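Local coordinates for protein dihydropteridine reductase (PDB 1OOE) that probably reduces quinonoid dihydrobiopterin to tetrahydrobiopterin with NADH or NADPH, as a homodimeric member of the short-chain dehydrogenase/reductase family, at residues A[4-9]-A[75-80]; A[27-32]-A[40-45]. All blocks are in the same frame, centred on the assembly; numbering follows the deposited sequence. Where two conformers were deposited one is given.

Contact 1 of 2, residues A[4-9]-A[75-80]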
ATOM      1  N   GLY A   4      -4.653  -6.059  33.440  1.00 24.50           N
ATOM      2  CA  GLY A   4      -3.859  -5.352  32.454  1.00 20.28           C
ATOM      3  C   GLY A   4      -4.721  -4.426  31.619  1.00 17.66           C
ATOM      4  O   GLY A   4      -5.907  -4.262  31.895  1.00 16.55           O
ATOM      5  N   LYS A   5      -4.129  -3.818  30.599  1.00 15.73           N
ATOM      6  CA  LYS A   5      -4.865  -2.909  29.730  1.00 14.16           C
ATOM      7  C   LYS A   5      -4.622  -3.267  28.269  1.00 14.00           C
ATOM      8  O   LYS A   5      -3.530  -3.701  27.902  1.00 14.45           O
ATOM      9  CB  LYS A   5      -4.422  -1.459  29.966  1.00 16.24           C
ATOM     10  CG  LYS A   5      -4.643  -0.933  31.380  1.00 16.56           C
ATOM     11  CD  LYS A   5      -4.099   0.484  31.520  1.00 16.83           C
ATOM     12  CE  LYS A   5      -4.256   1.031  32.940  1.00 18.85           C
ATOM     13  NZ  LYS A   5      -3.446   0.282  33.948  1.00 17.88           N
ATOM     14  N   VAL A   6      -5.649  -3.095  27.442  1.00 12.45           N
ATOM     15  CA  VAL A   6      -5.529  -3.367  26.016  1.00 11.37           C
ATOM     16  C   VAL A   6      -6.313  -2.329  25.221  1.00 11.33           C
ATOM     17  O   VAL A   6      -7.288  -1.752  25.709  1.00  9.44           O
ATOM     18  CB  VAL A   6      -6.044  -4.790  25.632  1.00 12.01           C
ATOM     19  CG1 VAL A   6      -5.177  -5.856  26.288  1.00 12.82           C
ATOM     20  CG2 VAL A   6      -7.495  -4.954  26.042  1.00 12.31           C
ATOM     21  N   ILE A   7      -5.858  -2.081  24.001  1.00  9.99           N
ATOM     22  CA  ILE A   7      -6.504  -1.133  23.103  1.00  9.58           C
ATOM     23  C   ILE A   7      -7.132  -1.902  21.948  1.00  9.95           C
ATOM     24  O   ILE A   7      -6.492  -2.768  21.352  1.00 10.67           O
ATOM     25  CB  ILE A   7      -5.478  -0.134  22.517  1.00  9.00           C
ATOM     26  CG1 ILE A   7      -4.956   0.788  23.623  1.00  9.86           C
ATOM     27  CG2 ILE A   7      -6.106   0.660  21.368  1.00 11.30           C
ATOM     28  CD1 ILE A   7      -3.826   1.691  23.168  1.00 10.35           C
ATOM     29  N   VAL A   8      -8.393  -1.601  21.652  1.00  9.03           N
ATOM     30  CA  VAL A   8      -9.089  -2.240  20.541  1.00  8.44           C
ATOM     31  C   VAL A   8      -9.464  -1.127  19.575  1.00  9.80           C
ATOM     32  O   VAL A   8     -10.336  -0.304  19.863  1.00  9.99           O
ATOM     33  CB  VAL A   8     -10.384  -2.968  20.992  1.00  8.90           C
ATOM     34  CG1 VAL A   8     -11.092  -3.567  19.773  1.00  9.35           C
ATOM     35  CG2 VAL A   8     -10.053  -4.071  21.986  1.00 10.02           C
ATOM     36  N   TYR A   9      -8.773  -1.098  18.439  1.00  7.87           N
ATOM     37  CA  TYR A   9      -8.996  -0.104  17.400  1.00 10.39           C
ATOM     38  C   TYR A   9     -10.023  -0.754  16.475  1.00 10.27           C
ATOM     39  O   TYR A   9      -9.691  -1.664  15.711  1.00 10.24           O
ATOM     40  CB  TYR A   9      -7.673   0.146  16.666  1.00 10.90           C
ATOM     41  CG  TYR A   9      -7.568   1.441  15.888  1.00 12.41           C
ATOM     42  CD1 TYR A   9      -8.606   1.881  15.068  1.00 13.00           C
ATOM     43  CD2 TYR A   9      -6.393   2.194  15.924  1.00 12.41           C
ATOM     44  CE1 TYR A   9      -8.474   3.042  14.296  1.00 14.09           C
ATOM     45  CE2 TYR A   9      -6.250   3.346  15.161  1.00 13.42           C
ATOM     46  CZ  TYR A   9      -7.288   3.766  14.349  1.00 14.42           C
ATOM     47  OH  TYR A   9      -7.126   4.894  13.579  1.00 17.05           O
ATOM     48  N   GLY A  75      -1.411  -5.008  24.986  1.00  9.01           N
ATOM     49  CA  GLY A  75      -1.678  -5.288  23.588  1.00  8.31           C
ATOM     50  C   GLY A  75      -2.470  -4.198  22.895  1.00  7.87           C
ATOM     51  O   GLY A  75      -3.213  -3.444  23.528  1.00  8.21           O
ATOM     52  N   VAL A  76      -2.269  -4.103  21.584  1.00  7.18           N
ATOM     53  CA  VAL A  76      -2.973  -3.150  20.729  1.00  7.93           C
ATOM     54  C   VAL A  76      -3.528  -4.041  19.620  1.00  7.40           C
ATOM     55  O   VAL A  76      -2.767  -4.689  18.905  1.00  8.12           O
ATOM     56  CB  VAL A  76      -2.001  -2.100  20.125  1.00  6.57           C
ATOM     57  CG1 VAL A  76      -2.746  -1.195  19.144  1.00  8.29           C
ATOM     58  CG2 VAL A  76      -1.388  -1.258  21.240  1.00  8.16           C
ATOM     59  N   PHE A  77      -4.851  -4.099  19.504  1.00  8.57           N
ATOM     60  CA  PHE A  77      -5.488  -4.942  18.497  1.00  9.28           C
ATOM     61  C   PHE A  77      -6.248  -4.078  17.501  1.00  8.37           C
ATOM     62  O   PHE A  77      -7.204  -3.402  17.869  1.00  8.92           O
ATOM     63  CB  PHE A  77      -6.455  -5.923  19.169  1.00 10.21           C
ATOM     64  CG  PHE A  77      -5.886  -6.612  20.387  1.00  8.57           C
ATOM     65  CD1 PHE A  77      -4.606  -7.166  20.366  1.00 11.06           C
ATOM     66  CD2 PHE A  77      -6.643  -6.718  21.550  1.00  9.76           C
ATOM     67  CE1 PHE A  77      -4.091  -7.816  21.488  1.00 11.03           C
ATOM     68  CE2 PHE A  77      -6.138  -7.367  22.678  1.00 10.31           C
ATOM     69  CZ  PHE A  77      -4.860  -7.917  22.647  1.00 11.90           C
ATOM     70  N   CYS A  78      -5.824  -4.106  16.239  1.00  7.88           N
ATOM     71  CA  CYS A  78      -6.464  -3.302  15.202  1.00  8.73           C
ATOM     72  C   CYS A  78      -7.276  -4.155  14.236  1.00  9.77           C
ATOM     73  O   CYS A  78      -6.716  -4.939  13.470  1.00  9.52           O
ATOM     74  CB  CYS A  78      -5.405  -2.518  14.425  1.00  7.30           C
ATOM     75  SG  CYS A  78      -6.082  -1.328  13.242  1.00  9.30           S
ATOM     76  N   VAL A  79      -8.596  -3.988  14.274  1.00  9.33           N
ATOM     77  CA  VAL A  79      -9.500  -4.742  13.408  1.00 10.03           C
ATOM     78  C   VAL A  79     -10.463  -3.822  12.657  1.00 12.67           C
ATOM     79  O   VAL A  79     -11.524  -4.258  12.195  1.00 14.53           O
ATOM     80  CB  VAL A  79     -10.320  -5.766  14.232  1.00 11.81           C
ATOM     81  CG1 VAL A  79      -9.392  -6.842  14.781  1.00 10.05           C
ATOM     82  CG2 VAL A  79     -11.054  -5.061  15.377  1.00 10.96           C
ATOM     83  N   ALA A  80     -10.080  -2.558  12.514  1.00 11.80           N
ATOM     84  CA  ALA A  80     -10.916  -1.570  11.832  1.00 13.44           C
ATOM     85  C   ALA A  80     -10.906  -1.696  10.309  1.00 14.52           C
ATOM     86  O   ALA A  80      -9.981  -2.259   9.727  1.00 12.48           O
ATOM     87  CB  ALA A  80     -10.475  -0.169  12.231  1.00 14.69           C
TER
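Tyr9 and Phe77 bury more surface here than any other residue, and they leave the paired strands on opposite faces. CG of Tyr9 is anti to the backbone N (chi1 -160°), which swings the ring forward along its strand to meet the loop that follows Cys78. There the ring takes two neighbours at oblique angles: SG of Cys78, 4.6 Å from the centroid of the Tyr9 ring in a sulfur-aromatic contact, and the methyl of Ala80, whose CB is 4.0 Å from CD1 of Tyr9. Helix 93-118 packs on this face, touching both Tyr9 and Cys78. Phe77 is turned the other way, CG anti to its carbonyl carbon (chi1 -46°), so its ring folds back over Gly75. CE2 of Phe77 reaches CB of Val6 at 3.9 Å, while CG2 of Val8 lies at the ring edge, near its plane. A side chain on Gly75 would clash with CE1 of Phe77, so the missing CB is what lets the ring lie there.

Strands 4-9 and 75-78 run parallel, 11° apart, as neighbours at the middle of the Rossmann-type sheet of the SDR fold. Ile7 is gripped through both its backbone polar atoms: its N donates to Gly75 O, and its O accepts from Phe77 N in a nearly straight 2.8 Å bond. Tyr9 repeats the pattern, its N bonding Phe77 O and its O accepting from N of Val79 at 2.9 Å. Helix 14-25 covers the face bearing Val6 and Val8: its Phe23 meets the ring of Phe77, and its Leu15 and Ile19 touch Val79.

Contact 2 of 2, residues A[27-32]-A[40-45]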
ATOM      1  N   GLY A  27     -10.932  -9.744  33.067  1.00 19.44           N
ATOM      2  CA  GLY A  27     -10.233  -8.822  33.948  1.00 18.72           C
ATOM      3  C   GLY A  27      -9.392  -7.686  33.398  1.00 18.91           C
ATOM      4  O   GLY A  27      -8.685  -7.029  34.166  1.00 18.14           O
ATOM      5  N   TYR A  28      -9.449  -7.435  32.093  1.00 16.58           N
ATOM      6  CA  TYR A  28      -8.659  -6.348  31.522  1.00 16.57           C
ATOM      7  C   TYR A  28      -9.429  -5.037  31.415  1.00 15.12           C
ATOM      8  O   TYR A  28     -10.656  -5.026  31.328  1.00 16.01           O
ATOM      9  CB  TYR A  28      -8.157  -6.712  30.120  1.00 17.56           C
ATOM     10  CG  TYR A  28      -7.038  -7.726  30.079  1.00 18.53           C
ATOM     11  CD1 TYR A  28      -7.292  -9.084  30.255  1.00 20.04           C
ATOM     12  CD2 TYR A  28      -5.718  -7.322  29.864  1.00 18.58           C
ATOM     13  CE1 TYR A  28      -6.262 -10.018  30.219  1.00 19.78           C
ATOM     14  CE2 TYR A  28      -4.681  -8.247  29.826  1.00 20.45           C
ATOM     15  CZ  TYR A  28      -4.959  -9.593  30.005  1.00 20.19           C
ATOM     16  OH  TYR A  28      -3.937 -10.513  29.971  1.00 22.84           O
ATOM     17  N   THR A  29      -8.689  -3.932  31.444  1.00 14.94           N
ATOM     18  CA  THR A  29      -9.267  -2.605  31.269  1.00 13.22           C
ATOM     19  C   THR A  29      -9.170  -2.456  29.758  1.00 12.17           C
ATOM     20  O   THR A  29      -8.123  -2.752  29.183  1.00 12.85           O
ATOM     21  CB  THR A  29      -8.402  -1.513  31.922  1.00 13.98           C
ATOM     22  OG1 THR A  29      -8.343  -1.731  33.337  1.00 15.20           O
ATOM     23  CG2 THR A  29      -8.983  -0.133  31.644  1.00 15.65           C
ATOM     24  N   VAL A  30     -10.239  -2.013  29.109  1.00 11.25           N
ATOM     25  CA  VAL A  30     -10.214  -1.888  27.657  1.00 11.69           C
ATOM     26  C   VAL A  30     -10.493  -0.495  27.109  1.00 12.78           C
ATOM     27  O   VAL A  30     -11.476   0.155  27.465  1.00 12.41           O
ATOM     28  CB  VAL A  30     -11.212  -2.875  27.004  1.00 11.77           C
ATOM     29  CG1 VAL A  30     -11.051  -2.853  25.490  0.50 11.52           C
ATOM     30  CG2 VAL A  30     -10.991  -4.275  27.554  0.50 12.64           C
ATOM     31  N   LEU A  31      -9.608  -0.044  26.230  1.00 11.75           N
ATOM     32  CA  LEU A  31      -9.759   1.258  25.601  1.00 12.65           C
ATOM     33  C   LEU A  31     -10.216   1.031  24.167  1.00 11.96           C
ATOM     34  O   LEU A  31      -9.591   0.272  23.424  1.00 12.39           O
ATOM     35  CB  LEU A  31      -8.430   2.019  25.597  1.00 14.42           C
ATOM     36  CG  LEU A  31      -7.846   2.456  26.943  1.00 15.02           C
ATOM     37  CD1 LEU A  31      -7.284   1.255  27.689  1.00 16.04           C
ATOM     38  CD2 LEU A  31      -6.747   3.483  26.701  1.00 14.37           C
ATOM     39  N   ASN A  32     -11.313   1.680  23.788  1.00 11.70           N
ATOM     40  CA  ASN A  32     -11.842   1.559  22.434  1.00 10.92           C
ATOM     41  C   ASN A  32     -11.516   2.789  21.601  1.00 11.47           C
ATOM     42  O   ASN A  32     -11.630   3.921  22.074  1.00 11.05           O
ATOM     43  CB  ASN A  32     -13.365   1.381  22.461  1.00 11.58           C
ATOM     44  CG  ASN A  32     -13.999   1.577  21.089  1.00 12.48           C
ATOM     45  OD1 ASN A  32     -13.769   0.792  20.172  1.00 12.78           O
ATOM     46  ND2 ASN A  32     -14.789   2.636  20.945  1.00 14.07           N
ATOM     47  N   GLN A  40     -19.395   0.006  26.624  1.00 19.88           N
ATOM     48  CA  GLN A  40     -18.922  -1.097  27.452  1.00 19.88           C
ATOM     49  C   GLN A  40     -17.433  -0.947  27.766  1.00 18.24           C
ATOM     50  O   GLN A  40     -16.914  -1.600  28.669  1.00 17.55           O
ATOM     51  CB  GLN A  40     -19.174  -2.436  26.753  1.00 22.80           C
ATOM     52  CG  GLN A  40     -20.645  -2.747  26.534  1.00 24.82           C
ATOM     53  CD  GLN A  40     -21.455  -2.656  27.815  1.00 27.45           C
ATOM     54  OE1 GLN A  40     -21.205  -3.385  28.775  1.00 29.26           O
ATOM     55  NE2 GLN A  40     -22.430  -1.752  27.835  1.00 28.52           N
ATOM     56  N   ALA A  41     -16.756  -0.076  27.026  1.00 17.23           N
ATOM     57  CA  ALA A  41     -15.327   0.157  27.224  1.00 17.25           C
ATOM     58  C   ALA A  41     -15.058   1.042  28.439  1.00 18.20           C
ATOM     59  O   ALA A  41     -15.910   1.840  28.833  1.00 18.59           O
ATOM     60  CB  ALA A  41     -14.733   0.800  25.980  1.00 16.33           C
ATOM     61  N   ASP A  42     -13.867   0.906  29.023  1.00 17.07           N
ATOM     62  CA  ASP A  42     -13.494   1.710  30.187  1.00 17.26           C
ATOM     63  C   ASP A  42     -13.110   3.118  29.751  1.00 17.89           C
ATOM     64  O   ASP A  42     -13.265   4.083  30.503  1.00 18.55           O
ATOM     65  CB  ASP A  42     -12.323   1.070  30.939  1.00 20.23           C
ATOM     66  CG  ASP A  42     -12.684  -0.273  31.544  1.00 22.14           C
ATOM     67  OD1 ASP A  42     -12.665  -1.285  30.813  1.00 23.16           O
ATOM     68  OD2 ASP A  42     -12.997  -0.314  32.752  1.00 25.40           O
ATOM     69  N   SER A  43     -12.598   3.221  28.530  1.00 16.08           N
ATOM     70  CA  SER A  43     -12.200   4.495  27.947  1.00 15.63           C
ATOM     71  C   SER A  43     -12.516   4.482  26.461  1.00 15.75           C
ATOM     72  O   SER A  43     -12.350   3.463  25.790  1.00 15.43           O
ATOM     73  CB  SER A  43     -10.703   4.745  28.143  1.00 16.72           C
ATOM     74  OG  SER A  43     -10.423   5.132  29.474  1.00 19.29           O
ATOM     75  N   ASN A  44     -12.987   5.616  25.957  1.00 13.89           N
ATOM     76  CA  ASN A  44     -13.321   5.743  24.549  1.00 15.08           C
ATOM     77  C   ASN A  44     -12.543   6.870  23.891  1.00 14.14           C
ATOM     78  O   ASN A  44     -12.561   8.012  24.354  1.00 16.10           O
ATOM     79  CB  ASN A  44     -14.825   5.979  24.378  1.00 13.93           C
ATOM     80  CG  ASN A  44     -15.624   4.693  24.431  1.00 14.52           C
ATOM     81  OD1 ASN A  44     -15.555   3.869  23.516  1.00 14.11           O
ATOM     82  ND2 ASN A  44     -16.381   4.505  25.508  1.00 13.60           N
ATOM     83  N   ILE A  45     -11.850   6.527  22.811  1.00 13.33           N
ATOM     84  CA  ILE A  45     -11.068   7.481  22.039  1.00 13.66           C
ATOM     85  C   ILE A  45     -11.903   7.752  20.791  1.00 14.35           C
ATOM     86  O   ILE A  45     -12.187   6.834  20.020  1.00 13.70           O
ATOM     87  CB  ILE A  45      -9.706   6.876  21.627  1.00 14.29           C
ATOM     88  CG1 ILE A  45      -8.945   6.397  22.870  1.00 17.68           C
ATOM     89  CG2 ILE A  45      -8.896   7.896  20.843  1.00 14.65           C
ATOM     90  CD1 ILE A  45      -8.685   7.470  23.901  1.00 19.01           C
TER
HETATM   91  O   HOH W   1     -12.959  -3.440  32.520  1.00 25.53           O
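Asn32 and Asp42 have the most surface buried where strand 28-32 meets strand 43-45, the parallel pair at one edge of the Rossmann-type sheet. Asn32 is held through both backbone and side chain. Its N bonds Ser43 O, and its O takes the N-H of Ile45 at 2.7 Å, almost along the C=O axis. With CG anti to the backbone N (chi1 167°), the amide swings across to Asn44: ND2 of Asn32 gives a hydrogen to OD1 of Asn44 at 3.0 Å, in the carbonyl plane of the acceptor, although the two amide planes stand 77° apart. OD1 of Asn44 also accepts from Asn38 N, so this one oxygen ties the strand pair to the connecting loop. CB of Asn32 packs against the methyl of Ala41. An alanine in place of Asn32 would remove the amide and its bond to Asn44 OD1, and would probably loosen the tie between this strand and its edge neighbour.

Ser43 sits on the other face, its CB 3.9 Å from CG of Leu31, and its OG is hydrogen-bonded to Ser67 of helix 53-68. Asp42 comes just before the strand and pairs with Val30 in both directions. Asp42 N donates to Val30 O, a rather bent bond (140° at the hydrogen). CG2 of Thr29 packs against CB of Asp42, the two side chains crossing at about a right angle. OD1 of Asp42 accepts the N-H of Val30, 3.1 Å from OD1 to N, from above the carboxylate plane, and also a hydrogen from a water that donates a second one to Tyr28 O.

In the fold
Contacts 1 and 2, their centres about 9 Å apart, are two pairings in the parallel part of one sheet, separated by the pairing of strand 28-34 with strand 4-9. There Gly4 O lies 2.8 Å from Thr29 N and Val8 N 2.8 Å from Leu31 O, both probable hydrogen bonds. The pairing of 27-32 with 40-45 is made entirely within the chain between the segments of contact 1, and lies further out, its centre about 16 Å from the chain centre against 8 Å. Val79 and Asn32, one from each contact, both touch residues of a probable Gly-rich Rossmann motif (Gly11, Gly13, Gly16), consistent with both contacts flanking the dinucleotide-binding region.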